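Local structure of SPCU (Pseudomonas aeruginosa, 4AKX) at the interface of chains A and B and the interface of chains A and C. The protein acts as the chaperone of the type III secretion toxin ExoU, a phospholipase, and binds it in a heterodimeric complex. Numbering follows the deposited sequence. Chains: chain A, SPCU; chain B/C, EXOU.

Contact 1: the interface of chains A and B. Residues chain A 54-57, 59-60, 63; chain B 598-599, 602-603, 606, 630.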
loop_
_atom_site.group_PDB
_atom_site.type_symbol
_atom_site.label_atom_id
_atom_site.label_comp_id
_atom_site.label_asym_id
_atom_site.label_seq_id
_atom_site.Cartn_x
_atom_site.Cartn_y
_atom_site.Cartn_z
ATOM N N PRO A 54 -11.447 -0.041 -4.530
ATOM C CA PRO A 54 -11.203 0.622 -5.810
ATOM C C PRO A 54 -9.799 1.143 -5.895
ATOM O O PRO A 54 -9.160 1.385 -4.876
ATOM C CB PRO A 54 -12.173 1.797 -5.803
ATOM C CG PRO A 54 -12.622 1.940 -4.388
ATOM C CD PRO A 54 -12.555 0.578 -3.798
ATOM N N LEU A 55 -9.325 1.318 -7.118
ATOM C CA LEU A 55 -7.963 1.789 -7.374
ATOM C C LEU A 55 -7.627 3.035 -6.557
ATOM O O LEU A 55 -6.666 3.011 -5.796
ATOM C CB LEU A 55 -7.794 2.086 -8.850
ATOM C CG LEU A 55 -6.395 2.380 -9.306
ATOM C CD1 LEU A 55 -5.424 1.375 -8.704
ATOM C CD2 LEU A 55 -6.334 2.341 -10.820
ATOM N N GLY A 56 -8.430 4.105 -6.717
ATOM C CA GLY A 56 -8.229 5.407 -6.044
ATOM C C GLY A 56 -7.968 5.291 -4.558
ATOM O O GLY A 56 -7.080 5.962 -4.008
ATOM N N VAL A 57 -8.697 4.386 -3.910
ATOM C CA VAL A 57 -8.473 4.095 -2.498
ATOM C C VAL A 57 -7.122 3.450 -2.306
ATOM O O VAL A 57 -6.333 3.907 -1.478
ATOM C CB VAL A 57 -9.560 3.170 -1.936
ATOM C CG1 VAL A 57 -9.328 2.885 -0.466
ATOM C CG2 VAL A 57 -10.939 3.782 -2.163
ATOM N N LEU A 59 -4.688 3.903 -3.989
ATOM C CA LEU A 59 -3.707 4.930 -4.302
ATOM C C LEU A 59 -3.498 5.817 -3.111
ATOM O O LEU A 59 -2.353 6.043 -2.661
ATOM C CB LEU A 59 -4.164 5.758 -5.479
ATOM C CG LEU A 59 -3.680 5.236 -6.823
ATOM C CD1 LEU A 59 -4.512 5.792 -7.970
ATOM C CD2 LEU A 59 -2.231 5.632 -7.008
ATOM N N GLN A 60 -4.614 6.287 -2.566
ATOM C CA GLN A 60 -4.577 7.115 -1.376
ATOM C C GLN A 60 -3.870 6.376 -0.232
ATOM O O GLN A 60 -3.154 6.988 0.529
ATOM C CB GLN A 60 -5.990 7.550 -1.003
ATOM C CG GLN A 60 -6.125 8.225 0.341
ATOM C CD GLN A 60 -7.342 9.121 0.388
ATOM O OE1 GLN A 60 -8.238 9.004 -0.441
ATOM N NE2 GLN A 60 -7.369 10.036 1.344
ATOM N N GLN A 63 -0.147 6.445 -1.164
ATOM C CA GLN A 63 0.353 7.811 -1.101
ATOM C C GLN A 63 0.710 8.279 0.317
ATOM O O GLN A 63 1.583 9.123 0.475
ATOM C CB GLN A 63 -0.594 8.777 -1.797
ATOM C CG GLN A 63 -0.627 8.590 -3.311
ATOM C CD GLN A 63 -1.623 9.501 -4.000
ATOM O OE1 GLN A 63 -2.636 9.879 -3.420
ATOM N NE2 GLN A 63 -1.334 9.861 -5.248
ATOM N N ASP B 598 -10.558 12.727 -2.018
ATOM C CA ASP B 598 -9.159 12.614 -2.422
ATOM C C ASP B 598 -8.900 11.340 -3.221
ATOM O O ASP B 598 -8.149 11.356 -4.197
ATOM C CB ASP B 598 -8.233 12.708 -1.209
ATOM C CG ASP B 598 -8.574 13.887 -0.308
ATOM O OD1 ASP B 598 -8.859 14.983 -0.837
ATOM O OD2 ASP B 598 -8.584 13.715 0.931
ATOM N N SER B 599 -9.552 10.253 -2.816
ATOM C CA SER B 599 -9.558 9.012 -3.586
ATOM C C SER B 599 -9.833 9.273 -5.059
ATOM O O SER B 599 -9.025 8.930 -5.921
ATOM C CB SER B 599 -10.586 8.035 -3.026
ATOM O OG SER B 599 -11.634 8.740 -2.359
ATOM N N ALA B 602 -7.019 11.146 -6.755
ATOM C CA ALA B 602 -5.834 10.341 -6.984
ATOM C C ALA B 602 -5.973 9.652 -8.327
ATOM O O ALA B 602 -5.035 9.623 -9.120
ATOM C CB ALA B 602 -5.651 9.322 -5.880
ATOM N N LEU B 603 -7.176 9.160 -8.603
ATOM C CA LEU B 603 -7.427 8.388 -9.803
ATOM C C LEU B 603 -7.175 9.235 -11.037
ATOM O O LEU B 603 -6.597 8.766 -12.038
ATOM C CB LEU B 603 -8.865 7.893 -9.818
ATOM C CG LEU B 603 -9.274 6.916 -10.903
ATOM C CD1 LEU B 603 -8.588 5.600 -10.648
ATOM C CD2 LEU B 603 -10.769 6.680 -10.832
ATOM N N ARG B 606 -3.835 10.437 -11.935
ATOM C CA ARG B 606 -3.119 9.323 -12.524
ATOM C C ARG B 606 -3.482 9.183 -13.986
ATOM O O ARG B 606 -2.652 8.820 -14.805
ATOM C CB ARG B 606 -3.464 8.044 -11.784
ATOM C CG ARG B 606 -2.906 6.781 -12.397
ATOM C CD ARG B 606 -3.272 5.590 -11.529
ATOM N NE ARG B 606 -3.014 4.327 -12.208
ATOM C CZ ARG B 606 -3.724 3.850 -13.228
ATOM N NH1 ARG B 606 -4.753 4.527 -13.733
ATOM N NH2 ARG B 606 -3.414 2.670 -13.730
ATOM N N ASN B 630 -13.086 2.434 -12.348
ATOM C CA ASN B 630 -12.583 2.739 -10.997
ATOM C C ASN B 630 -13.028 4.050 -10.364
ATOM O O ASN B 630 -12.526 4.436 -9.304
ATOM C CB ASN B 630 -11.061 2.686 -10.990
ATOM C CG ASN B 630 -10.540 1.299 -11.197
ATOM O OD1 ASN B 630 -10.502 0.489 -10.256
ATOM N ND2 ASN B 630 -10.168 0.989 -12.442
#
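Helix 55-63 of SpcU, a type III secretion chaperone, packs on helix 598-613 of ExoU and on the last residue of helix 617-630, a helix-on-helix contact in the C-terminal domain of the toxin. The complex is a heterodimer and SpcU also holds a second toxin chain, so this contact may arise from crystal packing or higher assembly. Apolar contact dominates. A:Leu55 holds CG anti to its backbone N (chi1 -171°), which directs the isobutyl group toward B:Leu603 and B:Arg606. The A:Leu55 CD2 methyl sits over the centre of one face of the B:Arg606 guanidinium, 3.9 Å from B:Arg606 CZ, and also meets CD1 of B:Leu603, the two leucines crossing at about a right angle. The B:Arg606 chain is extended from CG to NE, so B:Arg606 CD, a methylene, lies across CD1 of A:Leu59 at 3.8 Å. One turn earlier in the toxin helix, the B:Ala602 CB methyl abuts CB of A:Leu59 at 3.9 Å.

Polar contact is slight. The A:Leu55 N-H makes a weak hydrogen bond from N to the amide oxygen OD1 of B:Asn630 (3.5 Å), which also touches the leucine CB. A:Gln60, extended beyond CG, lays its amide over the start of helix 598-613. A:Gln60 OE1 comes 3.0 Å from the backbone N of B:Ser599, but the N-H is not directed at it, so the proximity is not a hydrogen bond. The amide crosses the B:Asp598 carboxylate obliquely, their planes 54° apart.

Contact 2: the interface of chains A and C. Residues chain A 9, 25-26, 104-105, 108; chain C 32-35.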
loop_
_atom_site.group_PDB
_atom_site.type_symbol
_atom_site.label_atom_id
_atom_site.label_comp_id
_atom_site.label_asym_id
_atom_site.label_seq_id
_atom_site.Cartn_x
_atom_site.Cartn_y
_atom_site.Cartn_z
ATOM N N TRP A 9 -0.145 11.993 31.933
ATOM C CA TRP A 9 -1.498 11.499 32.107
ATOM C C TRP A 9 -1.566 10.839 33.428
ATOM O O TRP A 9 -2.527 10.139 33.734
ATOM C CB TRP A 9 -1.871 10.529 30.996
ATOM C CG TRP A 9 -1.916 11.180 29.637
ATOM C CD1 TRP A 9 -2.688 12.264 29.247
ATOM C CD2 TRP A 9 -1.143 10.820 28.445
ATOM N NE1 TRP A 9 -2.463 12.575 27.929
ATOM C CE2 TRP A 9 -1.552 11.747 27.398
ATOM C CE3 TRP A 9 -0.211 9.847 28.149
ATOM C CZ2 TRP A 9 -1.037 11.683 26.124
ATOM C CZ3 TRP A 9 0.306 9.794 26.855
ATOM C CH2 TRP A 9 -0.096 10.692 25.868
ATOM N N PRO A 25 -6.951 6.322 24.836
ATOM C CA PRO A 25 -7.302 7.702 25.144
ATOM C C PRO A 25 -8.796 7.848 25.183
ATOM O O PRO A 25 -9.509 6.953 24.732
ATOM C CB PRO A 25 -6.763 8.479 23.940
ATOM C CG PRO A 25 -5.735 7.599 23.354
ATOM C CD PRO A 25 -6.303 6.220 23.525
ATOM N N ALA A 26 -9.272 8.988 25.681
ATOM C CA ALA A 26 -10.698 9.194 25.910
ATOM C C ALA A 26 -11.497 9.298 24.616
ATOM O O ALA A 26 -12.656 8.885 24.564
ATOM C CB ALA A 26 -10.920 10.420 26.775
ATOM N N HIS A 104 2.109 10.657 17.984
ATOM C CA HIS A 104 0.793 10.239 18.381
ATOM C C HIS A 104 -0.261 10.923 17.549
ATOM O O HIS A 104 -1.136 10.250 16.978
ATOM C CB HIS A 104 0.581 10.499 19.850
ATOM C CG HIS A 104 -0.587 9.765 20.427
ATOM N ND1 HIS A 104 -0.833 9.729 21.745
ATOM C CD2 HIS A 104 -1.602 9.023 19.814
ATOM C CE1 HIS A 104 -1.946 8.996 21.974
ATOM N NE2 HIS A 104 -2.409 8.559 20.793
ATOM N N ASP A 105 -0.170 12.257 17.426
ATOM C CA ASP A 105 -1.187 13.026 16.687
ATOM C C ASP A 105 -1.279 12.683 15.211
ATOM O O ASP A 105 -2.356 12.769 14.602
ATOM C CB ASP A 105 -0.962 14.523 16.831
ATOM C CG ASP A 105 -1.788 15.122 17.948
ATOM O OD1 ASP A 105 -2.454 14.351 18.688
ATOM O OD2 ASP A 105 -1.763 16.364 18.095
ATOM N N ARG A 108 -3.227 9.549 14.950
ATOM C CA ARG A 108 -4.684 9.761 15.070
ATOM C C ARG A 108 -5.260 10.452 13.816
ATOM O O ARG A 108 -6.352 10.122 13.347
ATOM C CB ARG A 108 -5.041 10.512 16.362
ATOM C CG ARG A 108 -4.347 9.959 17.616
ATOM C CD ARG A 108 -4.323 10.921 18.817
ATOM N NE ARG A 108 -5.629 11.529 19.138
ATOM C CZ ARG A 108 -6.537 10.979 19.940
ATOM N NH1 ARG A 108 -6.298 9.802 20.523
ATOM N NH2 ARG A 108 -7.696 11.590 20.149
ATOM N N VAL C 32 -4.275 15.298 23.509
ATOM C CA VAL C 32 -5.109 14.123 23.774
ATOM C C VAL C 32 -5.394 14.104 25.274
ATOM O O VAL C 32 -4.463 14.202 26.090
ATOM C CB VAL C 32 -4.353 12.844 23.410
ATOM C CG1 VAL C 32 -5.113 11.625 23.878
ATOM C CG2 VAL C 32 -4.082 12.778 21.914
ATOM N N SER C 33 -6.673 14.003 25.643
ATOM C CA SER C 33 -7.103 14.489 26.961
ATOM C C SER C 33 -6.650 13.591 28.120
ATOM O O SER C 33 -5.585 13.826 28.689
ATOM C CB SER C 33 -8.595 14.877 27.007
ATOM O OG SER C 33 -9.438 13.743 27.054
ATOM N N ASP C 34 -7.419 12.562 28.465
ATOM C CA ASP C 34 -6.965 11.656 29.512
ATOM C C ASP C 34 -6.980 10.245 29.020
ATOM O O ASP C 34 -7.928 9.845 28.353
ATOM C CB ASP C 34 -7.797 11.781 30.782
ATOM C CG ASP C 34 -7.064 11.224 32.015
ATOM O OD1 ASP C 34 -5.895 11.611 32.248
ATOM O OD2 ASP C 34 -7.646 10.384 32.741
ATOM N N VAL C 35 -5.926 9.491 29.335
ATOM C CA VAL C 35 -5.716 8.199 28.687
ATOM C C VAL C 35 -5.329 7.094 29.677
ATOM O O VAL C 35 -4.367 7.224 30.401
ATOM C CB VAL C 35 -4.737 8.296 27.455
ATOM C CG1 VAL C 35 -5.065 9.506 26.611
ATOM C CG2 VAL C 35 -3.286 8.387 27.876
#
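In A:Trp9, CG lies anti to the carbonyl carbon and beside the backbone N (chi1 -65°), and this turns the indole toward an extended stretch of ExoU, residues 32-35. C:Val35 has CG1 anti to its carbonyl carbon (chi1 -44°), which leaves CG2 in the crowded position between N and C and aims it at the indole. There C:Val35 CG2 forms a CH-pi contact over one face of A:Trp9, 3.6 Å from the centroid of the six-membered ring and equally far from that of the five-membered ring. At the indole edge, A:Trp9 NE1 donates a hydrogen bond to the backbone O of C:Val32 (3.2 Å, 155° at H). The acceptor lies near the ring plane, but the donor stands above the carbonyl plane. Face and edge together should restrict rotation of the tryptophan.

The other C:Val35 branch, CG1, is turned toward CA and CB of A:Pro25. C:Val32 divides its methyls: C:Val32 CG1 meets CB of A:Pro25 at 3.6 Å, while CG2 reaches A:Arg108 tip to tip. The arginine chain, bent at chi3, presents a guanidinium face to this methyl, and C:Val32 CG2 lies over it toward the rim, 3.4 Å from A:Arg108 NE.

A:Pro25 closes strand 20-25 and forms an antiparallel bridge with C:Val35, the first residue of strand 35-37, so the toxin strand appears to add to the edge of the chaperone sheet beside helix 97-118, as effector segments do in type III chaperones.

Contact 3: the interface of chains A and C. Residues chain A 10, 12, 14, 21; chain C 37, 41-43.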
loop_
_atom_site.group_PDB
_atom_site.type_symbol
_atom_site.label_atom_id
_atom_site.label_comp_id
_atom_site.label_asym_id
_atom_site.label_seq_id
_atom_site.Cartn_x
_atom_site.Cartn_y
_atom_site.Cartn_z
ATOM N N GLY A 10 -0.525 11.055 34.225
ATOM C CA GLY A 10 -0.449 10.507 35.566
ATOM C C GLY A 10 -0.288 9.010 35.529
ATOM O O GLY A 10 -0.518 8.315 36.518
ATOM N N ARG A 12 2.418 5.841 34.731
ATOM C CA ARG A 12 3.831 5.550 34.890
ATOM C C ARG A 12 4.141 4.216 34.246
ATOM O O ARG A 12 3.350 3.292 34.322
ATOM C CB ARG A 12 4.218 5.548 36.377
ATOM C CG ARG A 12 4.601 6.926 36.884
ATOM C CD ARG A 12 4.650 7.006 38.400
ATOM N NE ARG A 12 5.447 5.946 39.022
ATOM C CZ ARG A 12 6.715 5.670 38.722
ATOM N NH1 ARG A 12 7.355 6.353 37.770
ATOM N NH2 ARG A 12 7.337 4.687 39.371
ATOM N N PRO A 14 4.867 0.734 33.755
ATOM C CA PRO A 14 4.644 -0.275 34.820
ATOM C C PRO A 14 5.884 -1.083 35.088
ATOM O O PRO A 14 6.600 -1.430 34.159
ATOM C CB PRO A 14 3.592 -1.194 34.212
ATOM C CG PRO A 14 3.852 -1.115 32.742
ATOM C CD PRO A 14 4.211 0.332 32.496
ATOM N N LEU A 21 2.537 -2.571 25.635
ATOM C CA LEU A 21 1.570 -1.761 26.372
ATOM C C LEU A 21 0.530 -1.174 25.433
ATOM O O LEU A 21 0.765 -1.002 24.226
ATOM C CB LEU A 21 2.241 -0.654 27.166
ATOM C CG LEU A 21 3.362 -1.101 28.101
ATOM C CD1 LEU A 21 4.018 0.098 28.779
ATOM C CD2 LEU A 21 2.869 -2.113 29.134
ATOM N N PHE C 37 -4.573 2.801 30.673
ATOM C CA PHE C 37 -3.989 1.603 30.092
ATOM C C PHE C 37 -5.134 0.661 29.751
ATOM O O PHE C 37 -5.938 0.343 30.594
ATOM C CB PHE C 37 -3.046 0.914 31.084
ATOM C CG PHE C 37 -1.704 1.585 31.235
ATOM C CD1 PHE C 37 -0.744 1.505 30.226
ATOM C CD2 PHE C 37 -1.393 2.287 32.390
ATOM C CE1 PHE C 37 0.493 2.105 30.378
ATOM C CE2 PHE C 37 -0.157 2.902 32.544
ATOM C CZ PHE C 37 0.793 2.792 31.546
ATOM N N GLN C 41 -2.873 -2.702 34.557
ATOM C CA GLN C 41 -1.466 -2.560 34.850
ATOM C C GLN C 41 -1.349 -2.002 36.272
ATOM O O GLN C 41 -1.984 -1.027 36.614
ATOM C CB GLN C 41 -0.814 -1.613 33.838
ATOM C CG GLN C 41 -0.847 -2.109 32.393
ATOM C CD GLN C 41 0.196 -3.182 32.094
ATOM O OE1 GLN C 41 1.300 -3.146 32.615
ATOM N NE2 GLN C 41 -0.151 -4.123 31.231
ATOM N N GLY C 42 -0.565 -2.649 37.110
ATOM C CA GLY C 42 -0.383 -2.171 38.453
ATOM C C GLY C 42 0.278 -0.805 38.461
ATOM O O GLY C 42 1.307 -0.591 37.809
ATOM N N GLN C 43 -0.326 0.130 39.184
ATOM C CA GLN C 43 0.288 1.436 39.406
ATOM C C GLN C 43 0.427 1.707 40.913
ATOM O O GLN C 43 -0.493 1.412 41.700
ATOM C CB GLN C 43 -0.520 2.535 38.703
ATOM C CG GLN C 43 -0.769 2.286 37.200
ATOM C CD GLN C 43 0.329 2.845 36.302
ATOM O OE1 GLN C 43 0.386 4.051 36.038
ATOM N NE2 GLN C 43 1.197 1.975 35.829
#
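A loop and strand 20-25 of SpcU here hold an N-terminal stretch of ExoU, probably part of its chaperone-binding region. The firm part is a side-chain amide clamped on a chaperone backbone. C:Gln43, bent at chi2 (-89°), presents its amide to A:Arg12 in the loop between helix 2-7 and strand 20-25. The backbone N of A:Arg12 donates to C:Gln43 OE1 at 3.0 Å, in the carbonyl plane and on a lone pair. In return C:Gln43 NE2 donates to the A:Arg12 backbone O at 2.9 Å, almost straight (166° at H) and within the amide plane. The paired bonds engage the main chain of A:Arg12, so they should depend little on its side chain. Within the toxin, C:Gln43 NE2 also donates to the backbone O of C:Gly42 at 3.2 Å, which may help to fix the amide. C:Phe37 CZ lies 3.8 Å from A:Arg12 O, and C:Gln43 OE1 lies in plane at the ring edge.

The looser side is built on C:Gln41, whose contacts here are van der Waals in kind. Its chain, also bent at chi2, crosses A:Pro14 obliquely, with C:Gln41 OE1 3.3 Å from A:Pro14 CG of the pyrrolidine. C:Gln41 OE1 also brushes CD2 of A:Leu21, on strand 20-25, at 4.0 Å.

Contacts 2 and 3 are neighbours, about 15 Å between the centres of their C-alpha atoms, and share strand 20-25 of SpcU and strand 35-37 of one ExoU chain, C. Together they hold one N-terminal stretch, probably as parts of the same binding region. Contact 1 lies about 30 Å from contact 2 and about 41 Å from contact 3, between the same centres, and engages helix 55-63 with the C-terminal part of a different ExoU chain, B. As the complex is a heterodimer, contacts 2 and 3 probably belong to the chaperone pairing and contact 1 may come from the crystal; the structure alone does not prove it.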